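Local structure of acyl-CoA dehydrogenase (Slackia heliotrinireducens, 4RM7) at residues 96-101 and 239-244; 100-105 and 230-235. The protein belongs to the acyl-CoA dehydrogenase family, with a helical N-terminal domain, a beta-sheet middle domain and a helical C-terminal domain, and is modelled as a tetramer. All coordinates share one frame; numbering follows the deposited sequence.

Interaction 1 of 2, residues 96-101 and 239-244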
# COMPACT_ATOMS: atom_id res chain seq x y z
N GLN A 96 27.63 2.05 -22.12
CA GLN A 96 27.84 2.29 -23.54
C GLN A 96 29.21 1.79 -23.95
O GLN A 96 29.40 1.33 -25.07
CB GLN A 96 27.72 3.78 -23.87
CG GLN A 96 26.31 4.25 -24.07
CD GLN A 96 26.26 5.64 -24.67
OE1 GLN A 96 25.20 6.11 -25.11
NE2 GLN A 96 27.42 6.31 -24.69
N LEU A 97 30.14 1.90 -23.02
CA LEU A 97 31.49 1.43 -23.22
C LEU A 97 31.49 -0.07 -23.34
O LEU A 97 32.08 -0.64 -24.26
CB LEU A 97 32.38 1.86 -22.06
CG LEU A 97 33.86 1.60 -22.32
CD1 LEU A 97 34.26 2.22 -23.66
CD2 LEU A 97 34.72 2.13 -21.19
N GLN A 98 30.82 -0.70 -22.40
CA GLN A 98 30.74 -2.14 -22.33
C GLN A 98 30.08 -2.73 -23.57
O GLN A 98 30.61 -3.66 -24.18
CB GLN A 98 29.98 -2.55 -21.08
CG GLN A 98 30.09 -4.01 -20.75
CD GLN A 98 29.63 -4.29 -19.34
OE1 GLN A 98 29.59 -3.39 -18.50
NE2 GLN A 98 29.26 -5.54 -19.09
N ILE A 99 28.95 -2.15 -23.96
CA ILE A 99 28.21 -2.55 -25.15
C ILE A 99 29.03 -2.38 -26.43
O ILE A 99 29.02 -3.26 -27.31
CB ILE A 99 26.91 -1.76 -25.27
CG1 ILE A 99 25.90 -2.27 -24.27
CG2 ILE A 99 26.33 -1.87 -26.66
CD1 ILE A 99 24.64 -1.45 -24.24
N LEU A 100 29.76 -1.28 -26.55
CA LEU A 100 30.64 -1.09 -27.69
C LEU A 100 31.70 -2.19 -27.77
O LEU A 100 31.91 -2.76 -28.84
CB LEU A 100 31.33 0.27 -27.66
CG LEU A 100 32.23 0.43 -28.88
CD1 LEU A 100 31.38 0.43 -30.11
CD2 LEU A 100 33.10 1.67 -28.83
N GLU A 101 32.36 -2.48 -26.65
CA GLU A 101 33.41 -3.50 -26.63
C GLU A 101 32.88 -4.86 -27.06
O GLU A 101 33.52 -5.57 -27.83
CB GLU A 101 34.03 -3.62 -25.24
CG GLU A 101 34.97 -2.49 -24.86
CD GLU A 101 35.52 -2.61 -23.44
OE1 GLU A 101 34.98 -3.38 -22.62
OE2 GLU A 101 36.51 -1.91 -23.14
N TYR A 239 20.72 -8.18 -24.99
CA TYR A 239 19.81 -8.30 -23.86
C TYR A 239 20.55 -8.56 -22.54
O TYR A 239 20.21 -7.99 -21.50
CB TYR A 239 18.80 -9.42 -24.13
CG TYR A 239 17.59 -9.25 -23.28
CD1 TYR A 239 16.56 -8.41 -23.69
CD2 TYR A 239 17.48 -9.88 -22.04
CE1 TYR A 239 15.44 -8.22 -22.90
CE2 TYR A 239 16.37 -9.69 -21.23
CZ TYR A 239 15.35 -8.86 -21.68
OH TYR A 239 14.24 -8.66 -20.91
N SER A 240 21.56 -9.42 -22.57
CA SER A 240 22.41 -9.62 -21.40
C SER A 240 23.06 -8.32 -20.97
O SER A 240 23.07 -7.99 -19.79
CB SER A 240 23.48 -10.66 -21.67
OG SER A 240 22.88 -11.91 -21.90
N LEU A 241 23.60 -7.57 -21.93
CA LEU A 241 24.28 -6.33 -21.59
C LEU A 241 23.34 -5.31 -20.93
O LEU A 241 23.74 -4.60 -20.00
CB LEU A 241 24.93 -5.75 -22.82
CG LEU A 241 26.18 -6.56 -23.14
CD1 LEU A 241 26.58 -6.35 -24.57
CD2 LEU A 241 27.30 -6.16 -22.20
N LEU A 242 22.10 -5.26 -21.40
CA LEU A 242 21.13 -4.32 -20.85
C LEU A 242 20.75 -4.66 -19.40
O LEU A 242 20.29 -3.79 -18.66
CB LEU A 242 19.88 -4.29 -21.72
CG LEU A 242 20.15 -3.88 -23.17
CD1 LEU A 242 18.88 -3.90 -23.98
CD2 LEU A 242 20.79 -2.52 -23.20
N GLU A 243 20.96 -5.90 -18.96
CA GLU A 243 20.76 -6.19 -17.55
C GLU A 243 21.75 -5.42 -16.66
O GLU A 243 21.37 -4.91 -15.61
CB GLU A 243 20.84 -7.69 -17.31
CG GLU A 243 19.66 -8.43 -17.93
CD GLU A 243 19.64 -9.91 -17.59
OE1 GLU A 243 19.71 -10.24 -16.39
OE2 GLU A 243 19.53 -10.73 -18.53
N TYR A 244 23.00 -5.31 -17.08
CA TYR A 244 23.93 -4.44 -16.38
C TYR A 244 23.34 -3.05 -16.23
O TYR A 244 23.46 -2.41 -15.19
CB TYR A 244 25.27 -4.36 -17.10
CG TYR A 244 26.04 -5.65 -17.13
CD1 TYR A 244 26.76 -6.06 -16.03
CD2 TYR A 244 26.03 -6.46 -18.25
CE1 TYR A 244 27.46 -7.25 -16.05
CE2 TYR A 244 26.73 -7.66 -18.28
CZ TYR A 244 27.45 -8.05 -17.18
OH TYR A 244 28.15 -9.23 -17.19
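Q98 and I99 of helix 90-103 meet L241, L242 and Y244 of helix 234-270 in a buried helix-helix contact with no hydrogen bond across it. The two segments run nearly antiparallel, at 161°, their axes 10.0 Å apart, and the backbones come nearest at I99 and L241. Q98 carries the polar end of the contact: CG lies anti to the backbone N (chi1 -167°) and the chain runs extended, bringing the amide nitrogen NE2 3.3 Å above the Y244 ring plane, over its centre. Amide and ring planes are 56° apart, so the amide is tilted over the ring rather than stacked flat on it. In the acyl-CoA dehydrogenase fold this joins the N-terminal helical domain to the first long helix of the C-terminal domain. L241 fills the middle: its CD2 lies 3.7 Å from Q98 NE2 and 3.8 Å from Q98 CG, while its CB packs 3.9 Å from I99 CG1. Farther round, the tip of I99 meets a single branch of L242, CD1 to CD2 at 4.1 Å. Strand 124-127 adds L126 against I99, and the Y244 ring also meets that of Y309.

Interaction 2 of 2, residues 100-105 and 230-235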
# COMPACT_ATOMS: atom_id res chain seq x y z
N LEU A 100 29.76 -1.28 -26.55
CA LEU A 100 30.64 -1.09 -27.69
C LEU A 100 31.70 -2.19 -27.77
O LEU A 100 31.91 -2.76 -28.84
CB LEU A 100 31.33 0.27 -27.66
CG LEU A 100 32.23 0.43 -28.88
CD1 LEU A 100 31.38 0.43 -30.11
CD2 LEU A 100 33.10 1.67 -28.83
N GLU A 101 32.36 -2.48 -26.65
CA GLU A 101 33.41 -3.50 -26.63
C GLU A 101 32.88 -4.86 -27.06
O GLU A 101 33.52 -5.57 -27.83
CB GLU A 101 34.03 -3.62 -25.24
CG GLU A 101 34.97 -2.49 -24.86
CD GLU A 101 35.52 -2.61 -23.44
OE1 GLU A 101 34.98 -3.38 -22.62
OE2 GLU A 101 36.51 -1.91 -23.14
N ALA A 102 31.69 -5.20 -26.57
CA ALA A 102 31.07 -6.49 -26.86
C ALA A 102 30.82 -6.71 -28.34
O ALA A 102 31.01 -7.82 -28.83
CB ALA A 102 29.75 -6.62 -26.08
N PHE A 103 30.41 -5.68 -29.07
CA PHE A 103 29.94 -5.88 -30.45
C PHE A 103 30.91 -5.46 -31.54
O PHE A 103 30.68 -5.72 -32.72
CB PHE A 103 28.61 -5.16 -30.66
CG PHE A 103 27.45 -5.87 -30.05
CD1 PHE A 103 26.78 -6.85 -30.77
CD2 PHE A 103 27.04 -5.58 -28.77
CE1 PHE A 103 25.71 -7.52 -30.21
CE2 PHE A 103 25.97 -6.25 -28.21
CZ PHE A 103 25.30 -7.22 -28.94
N ALA A 104 32.01 -4.82 -31.15
CA ALA A 104 32.96 -4.32 -32.14
C ALA A 104 34.36 -4.85 -31.89
O ALA A 104 34.73 -5.13 -30.75
CB ALA A 104 32.97 -2.80 -32.15
N SER A 105 35.14 -4.97 -32.97
CA SER A 105 36.52 -5.41 -32.89
C SER A 105 37.36 -4.45 -32.07
O SER A 105 36.99 -3.30 -31.87
CB SER A 105 37.13 -5.53 -34.28
OG SER A 105 37.24 -4.26 -34.90
N GLY A 230 32.03 -7.84 -34.48
CA GLY A 230 32.52 -8.21 -33.16
C GLY A 230 32.36 -9.67 -32.78
O GLY A 230 31.80 -10.47 -33.53
N SER A 231 32.87 -10.01 -31.60
CA SER A 231 32.75 -11.36 -31.05
C SER A 231 31.29 -11.68 -30.72
O SER A 231 30.79 -12.75 -31.07
CB SER A 231 33.62 -11.50 -29.80
OG SER A 231 33.28 -10.54 -28.82
N SER A 232 30.62 -10.74 -30.07
CA SER A 232 29.23 -10.91 -29.66
C SER A 232 28.23 -10.70 -30.81
O SER A 232 28.45 -9.87 -31.70
CB SER A 232 28.90 -9.96 -28.52
OG SER A 232 29.92 -9.98 -27.54
N LYS A 233 27.13 -11.44 -30.77
CA LYS A 233 26.14 -11.39 -31.84
C LYS A 233 24.72 -11.60 -31.33
O LYS A 233 24.48 -12.40 -30.41
CB LYS A 233 26.48 -12.44 -32.92
CG LYS A 233 27.58 -12.00 -33.88
CD LYS A 233 28.14 -13.16 -34.64
CE LYS A 233 29.35 -12.75 -35.46
NZ LYS A 233 29.87 -13.90 -36.28
N GLY A 234 23.78 -10.86 -31.93
CA GLY A 234 22.37 -11.12 -31.76
C GLY A 234 21.76 -10.42 -30.57
O GLY A 234 22.49 -9.90 -29.73
N PHE A 235 20.43 -10.42 -30.51
CA PHE A 235 19.70 -9.77 -29.43
C PHE A 235 20.10 -10.37 -28.10
O PHE A 235 20.23 -9.66 -27.11
CB PHE A 235 18.19 -9.91 -29.61
CG PHE A 235 17.73 -9.83 -31.03
CD1 PHE A 235 17.16 -8.66 -31.52
CD2 PHE A 235 17.85 -10.93 -31.88
CE1 PHE A 235 16.73 -8.60 -32.84
CE2 PHE A 235 17.43 -10.87 -33.19
CZ PHE A 235 16.87 -9.71 -33.67
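A102 and F103, in the last turn of helix 90-103, meet the loop G230-K233 that leads into helix 234-270, so the contact joins the C-terminal end of an N-terminal-domain helix to the entrance of the C-terminal helical domain of the acyl-CoA dehydrogenase fold. The hydrogen bonds converge on one acceptor, A102 O, which S232 grips twice. Its backbone N donates over 3.2 Å, nearly along the C=O axis, and its OG donates over 2.7 Å from above the carbonyl plane, at a C=O...OG angle of 118°. The side chain can add this second bond because OG sits anti to its own carbonyl carbon, beside the backbone N (chi1 -46°); both donors of S232 thus face the same carbonyl.

A weaker CA-H...O contact is made by G230, CA to F103 O at 3.1 Å. The G230 backbone lies beside the end of the helix, its CA nearest that of A104, with 4.0 Å between the two CA atoms. Beyond it, S105 OG caps the next helix by bonding to Q108 N.

Aromatic packing is supplied by F103. Although its CB points away from the loop, the ring swings back beside it: S232 CB lies 4.3 Å above the ring plane, over the centre, and CD1 is 3.6 Å from S232 O. F187, L228 and Q237 also touch this side chain. At the ring's edge, in its plane, G234 O lies 4.0 Å from F103 CZ.

Interactions 1 and 2 are successive parts of one interface between helix 90-103 and the region beginning helix 234-270, their centres 9 Å apart. Because the partners run nearly antiparallel, moving toward the C-terminal end of helix 90-103 means moving back toward the start of helix 234-270 and the loop before it. L241 ties the two together: its CD1 packs 3.5 Å from A102 CB and 3.7 Å from F103 CE2. Buried side-chain packing in interaction 1, its centre about 11 Å from the chain's centre, gives way to a partly buried contact in interaction 2, centred about 20 Å from it, where S232 backbone N and hydroxyl share one carbonyl and F103 packs on the loop.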